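PDB 2R6H: NADH:ubiquinone oxidoreductase, Na translocating, F subunit from Porphyromonas gingivalis, which binds flavin-adenine dinucleotide through the FAD- and NAD-binding region of a flavoprotein oxidoreductase subunit. Local coordinates for residues S21-K25 and N104-A108. Numbering follows the deposited sequence.
With FAD (flavin-adenine dinucleotide), chain H.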
ATOM      1  N   SER A  21      -9.480  -1.629   4.081  1.00 43.10           N
ATOM      2  CA  SER A  21      -9.137  -2.244   5.357  1.00 42.99           C
ATOM      3  C   SER A  21      -9.545  -1.230   6.389  1.00 42.17           C
ATOM      4  O   SER A  21     -10.271  -0.297   6.070  1.00 42.67           O
ATOM      5  CB  SER A  21      -7.648  -2.463   5.468  1.00 42.36           C
ATOM      6  OG  SER A  21      -7.021  -1.209   5.614  1.00 43.18           O
ATOM      7  N   THR A  22      -9.058  -1.364   7.616  1.00 25.96           N
ATOM      8  CA  THR A  22      -9.477  -0.419   8.651  1.00 26.03           C
ATOM      9  C   THR A  22      -8.930   1.005   8.464  1.00 25.16           C
ATOM     10  O   THR A  22      -9.611   1.986   8.748  1.00 25.67           O
ATOM     11  CB  THR A  22      -9.135  -0.899  10.047  1.00 25.77           C
ATOM     12  OG1 THR A  22      -9.910  -2.062  10.349  1.00 27.01           O
ATOM     13  CG2 THR A  22      -9.478   0.189  11.048  1.00 27.50           C
ATOM     14  N   PHE A  23      -7.705   1.113   7.974  1.00 36.84           N
ATOM     15  CA  PHE A  23      -7.102   2.413   7.814  1.00 36.18           C
ATOM     16  C   PHE A  23      -6.603   2.700   6.387  1.00 36.49           C
ATOM     17  O   PHE A  23      -5.849   3.658   6.149  1.00 36.65           O
ATOM     18  CB  PHE A  23      -5.988   2.561   8.826  1.00 35.86           C
ATOM     19  CG  PHE A  23      -6.456   2.487  10.228  1.00 36.55           C
ATOM     20  CD1 PHE A  23      -7.445   3.343  10.683  1.00 37.64           C
ATOM     21  CD2 PHE A  23      -5.912   1.571  11.104  1.00 35.43           C
ATOM     22  CE1 PHE A  23      -7.885   3.278  11.998  1.00 37.58           C
ATOM     23  CE2 PHE A  23      -6.349   1.501  12.412  1.00 36.34           C
ATOM     24  CZ  PHE A  23      -7.330   2.351  12.860  1.00 37.64           C
ATOM     25  N   ILE A  24      -7.027   1.883   5.429  1.00 23.24           N
ATOM     26  CA  ILE A  24      -6.694   2.150   4.035  1.00 22.03           C
ATOM     27  C   ILE A  24      -7.939   2.223   3.160  1.00 23.54           C
ATOM     28  O   ILE A  24      -8.669   1.241   3.006  1.00 25.52           O
ATOM     29  CB  ILE A  24      -5.719   1.119   3.492  1.00 20.79           C
ATOM     30  CG1 ILE A  24      -4.617   0.903   4.524  1.00 21.75           C
ATOM     31  CG2 ILE A  24      -5.138   1.609   2.184  1.00 20.29           C
ATOM     32  CD1 ILE A  24      -3.676  -0.198   4.186  1.00 23.77           C
ATOM     33  N   LYS A  25      -8.192   3.411   2.623  1.00 30.82           N
ATOM     34  CA  LYS A  25      -9.231   3.586   1.623  1.00 31.22           C
ATOM     35  C   LYS A  25      -8.661   3.312   0.239  1.00 31.44           C
ATOM     36  O   LYS A  25      -7.503   3.640  -0.052  1.00 30.05           O
ATOM     37  CB  LYS A  25      -9.819   4.993   1.677  1.00 31.08           C
ATOM     38  CG  LYS A  25     -11.014   5.084   2.566  1.00 31.51           C
ATOM     39  CD  LYS A  25     -11.324   6.515   2.937  1.00 29.94           C
ATOM     40  CE  LYS A  25     -12.562   6.572   3.808  1.00 26.64           C
ATOM     41  NZ  LYS A  25     -13.697   5.845   3.171  1.00 29.51           N
ATOM     42  N   ASN A 104      -4.037   3.701  -2.837  1.00 31.44           N
ATOM     43  CA  ASN A 104      -4.287   3.152  -1.513  1.00 29.85           C
ATOM     44  C   ASN A 104      -3.813   4.137  -0.477  1.00 29.21           C
ATOM     45  O   ASN A 104      -2.619   4.362  -0.356  1.00 29.65           O
ATOM     46  CB  ASN A 104      -3.510   1.862  -1.306  1.00 29.30           C
ATOM     47  CG  ASN A 104      -4.002   0.752  -2.163  1.00 30.77           C
ATOM     48  OD1 ASN A 104      -5.003   0.892  -2.873  1.00 32.64           O
ATOM     49  ND2 ASN A 104      -3.304  -0.374  -2.117  1.00 29.03           N
ATOM     50  N   VAL A 105      -4.729   4.706   0.295  1.00 26.94           N
ATOM     51  CA  VAL A 105      -4.348   5.733   1.247  1.00 25.49           C
ATOM     52  C   VAL A 105      -4.525   5.320   2.692  1.00 25.81           C
ATOM     53  O   VAL A 105      -5.638   5.038   3.120  1.00 26.50           O
ATOM     54  CB  VAL A 105      -5.156   6.977   1.016  1.00 25.34           C
ATOM     55  CG1 VAL A 105      -4.667   8.075   1.909  1.00 24.42           C
ATOM     56  CG2 VAL A 105      -5.025   7.387  -0.415  1.00 25.56           C
ATOM     57  N   ARG A 106      -3.418   5.287   3.435  1.00 36.20           N
ATOM     58  CA  ARG A 106      -3.428   5.059   4.876  1.00 36.77           C
ATOM     59  C   ARG A 106      -3.715   6.383   5.582  1.00 37.71           C
ATOM     60  O   ARG A 106      -2.979   7.359   5.422  1.00 38.91           O
ATOM     61  CB  ARG A 106      -2.063   4.518   5.316  1.00 37.19           C
ATOM     62  CG  ARG A 106      -1.833   4.359   6.827  1.00 38.80           C
ATOM     63  CD  ARG A 106      -2.520   3.108   7.342  1.00 43.43           C
ATOM     64  NE  ARG A 106      -1.939   2.537   8.559  1.00 45.75           N
ATOM     65  CZ  ARG A 106      -2.322   2.853   9.798  1.00 47.94           C
ATOM     66  NH1 ARG A 106      -3.276   3.764   9.992  1.00 47.53           N
ATOM     67  NH2 ARG A 106      -1.739   2.270  10.849  1.00 48.61           N
ATOM     68  N   ILE A 107      -4.795   6.429   6.352  1.00 25.72           N
ATOM     69  CA  ILE A 107      -5.105   7.622   7.138  1.00 25.94           C
ATOM     70  C   ILE A 107      -4.081   7.812   8.266  1.00 26.64           C
ATOM     71  O   ILE A 107      -3.936   6.961   9.154  1.00 26.63           O
ATOM     72  CB  ILE A 107      -6.512   7.545   7.730  1.00 25.86           C
ATOM     73  CG1 ILE A 107      -6.838   8.828   8.461  1.00 26.36           C
ATOM     74  CG2 ILE A 107      -6.623   6.381   8.681  1.00 26.19           C
ATOM     75  CD1 ILE A 107      -7.150   9.957   7.564  1.00 29.08           C
ATOM     76  N   ALA A 108      -3.354   8.922   8.229  1.00 24.64           N
ATOM     77  CA  ALA A 108      -2.260   9.121   9.166  1.00 25.11           C
ATOM     78  C   ALA A 108      -2.777   9.655  10.490  1.00 26.41           C
ATOM     79  O   ALA A 108      -2.687  10.858  10.750  1.00 27.31           O
ATOM     80  CB  ALA A 108      -1.247  10.052   8.590  1.00 25.83           C
TER
HETATM   81  PA  FAD H   1       1.379  14.442   7.547  1.00 65.31           P
HETATM   82  O1A FAD H   1       2.563  14.476   6.588  1.00 65.82           O
HETATM   83  O2A FAD H   1       0.776  15.817   7.854  1.00 63.78           O
HETATM   84  O5B FAD H   1       1.790  13.707   8.937  1.00 69.93           O
HETATM   85  C5B FAD H   1       2.150  12.334   8.948  1.00 73.91           C
HETATM   86  C4B FAD H   1       2.036  11.767  10.358  1.00 77.06           C
HETATM   87  O4B FAD H   1       2.896  12.475  11.231  1.00 79.15           O
HETATM   88  C3B FAD H   1       0.627  11.893  10.914  1.00 77.72           C
HETATM   89  O3B FAD H   1       0.241  10.648  11.442  1.00 79.49           O
HETATM   90  C2B FAD H   1       0.719  12.907  12.034  1.00 78.41           C
HETATM   91  O2B FAD H   1      -0.105  12.522  13.112  1.00 76.11           O
HETATM   92  C1B FAD H   1       2.196  12.843  12.411  1.00 82.28           C
HETATM   93  N9A FAD H   1       2.732  14.097  13.015  1.00 84.71           N
HETATM   94  C8A FAD H   1       2.611  15.391  12.554  1.00 84.99           C
HETATM   95  N7A FAD H   1       3.260  16.221  13.411  1.00 85.46           N
HETATM   96  C5A FAD H   1       3.799  15.478  14.417  1.00 85.27           C
HETATM   97  C6A FAD H   1       4.557  15.803  15.552  1.00 83.85           C
HETATM   98  N6A FAD H   1       4.810  17.075  15.859  1.00 83.81           N
HETATM   99  N1A FAD H   1       4.974  14.798  16.416  1.00 84.26           N
HETATM  100  C2A FAD H   1       4.645  13.475  16.160  1.00 84.83           C
HETATM  101  N3A FAD H   1       3.895  13.156  15.038  1.00 85.05           N
HETATM  102  C4A FAD H   1       3.476  14.139  14.180  1.00 85.45           C
HETATM  103  N1  FAD H   1       1.163   6.799   1.377  1.00 32.54           N
HETATM  104  C2  FAD H   1       0.065   6.026   1.102  1.00 32.10           C
HETATM  105  O2  FAD H   1      -0.798   5.923   1.962  1.00 32.25           O
HETATM  106  N3  FAD H   1      -0.045   5.384  -0.123  1.00 30.99           N
HETATM  107  C4  FAD H   1       0.944   5.514  -1.095  1.00 31.77           C
HETATM  108  O4  FAD H   1       0.895   4.965  -2.209  1.00 31.42           O
HETATM  109  C4X FAD H   1       2.045   6.300  -0.804  1.00 31.92           C
HETATM  110  N5  FAD H   1       3.029   6.435  -1.759  1.00 32.45           N
HETATM  111  C5X FAD H   1       4.133   7.209  -1.463  1.00 31.73           C
HETATM  112  C6  FAD H   1       5.129   7.330  -2.428  1.00 32.49           C
HETATM  113  C7  FAD H   1       6.255   8.105  -2.180  1.00 32.48           C
HETATM  114  C7M FAD H   1       7.305   8.214  -3.254  1.00 32.12           C
HETATM  115  C8  FAD H   1       6.376   8.757  -0.951  1.00 31.52           C
HETATM  116  C8M FAD H   1       7.580   9.591  -0.655  1.00 31.63           C
HETATM  117  C9  FAD H   1       5.379   8.627   0.009  1.00 31.33           C
HETATM  118  C9A FAD H   1       4.252   7.857  -0.236  1.00 31.03           C
HETATM  119  N10 FAD H   1       3.255   7.719   0.718  1.00 31.60           N
HETATM  120  C10 FAD H   1       2.158   6.939   0.433  1.00 31.72           C
HETATM  121  C1' FAD H   1       3.215   8.541   1.971  1.00 33.86           C
HETATM  122  C2' FAD H   1       2.355   9.766   1.709  1.00 37.56           C
HETATM  123  O2' FAD H   1       2.952  10.530   0.690  1.00 38.71           O
HETATM  124  C3' FAD H   1       2.192  10.640   2.947  1.00 41.60           C
HETATM  125  O3' FAD H   1       3.414  10.784   3.635  1.00 42.85           O
HETATM  126  C4' FAD H   1       1.121  10.053   3.846  1.00 44.24           C
HETATM  127  O4' FAD H   1      -0.097  10.212   3.169  1.00 48.87           O
HETATM  128  C5' FAD H   1       1.032  10.801   5.165  1.00 46.07           C
HETATM  129  O5' FAD H   1       1.090  12.182   4.892  1.00 49.50           O
HETATM  130  P   FAD H   1      -0.047  13.160   5.472  1.00 52.59           P
HETATM  131  O1P FAD H   1       0.000  14.495   4.767  1.00 52.07           O
HETATM  132  O2P FAD H   1      -1.397  12.498   5.370  1.00 54.56           O
HETATM  133  O3P FAD H   1       0.330  13.335   7.011  1.00 58.04           O
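Three backbone hydrogen bonds join residues 21-25 to 104-108, antiparallel where strand residues 24-25 meet 104-106. Lys25 and Val105 form the hydrogen-bonded pair, Lys25 N to Val105 O (3.1 Å) and Val105 N to Lys25 O (3.0 Å); beyond the non-hydrogen-bonded pair Ile24-Arg106, Ile107 N reaches Phe23 O (3.0 Å). The Asn104 carbonyl and Arg106 amide instead face the flavin: FAD N3 donates to Asn104 O (2.8 Å) and Arg106 N to FAD O2 (3.1 Å). One edge of 104-106 thus pairs with protein, the other with cofactor. The turn is tied by Ser21 N to Ile24 O, 3.2 Å, and weakly by Ile24 N to Ser21 OG, 3.1 Å. Phe23 CD2 lies over one face of the Arg106 guanidinium, while Lys25 NZ is hydrogen-bonded to Asn19 OD1 and the Asn17 and Asp60 carbonyls. Strand 24-30 lies between 9-19 and 100-106 in the antiparallel sheet of the flavin domain; helix 127-132 packs on Val105 and Ile107, helix 168-181 on Asn104.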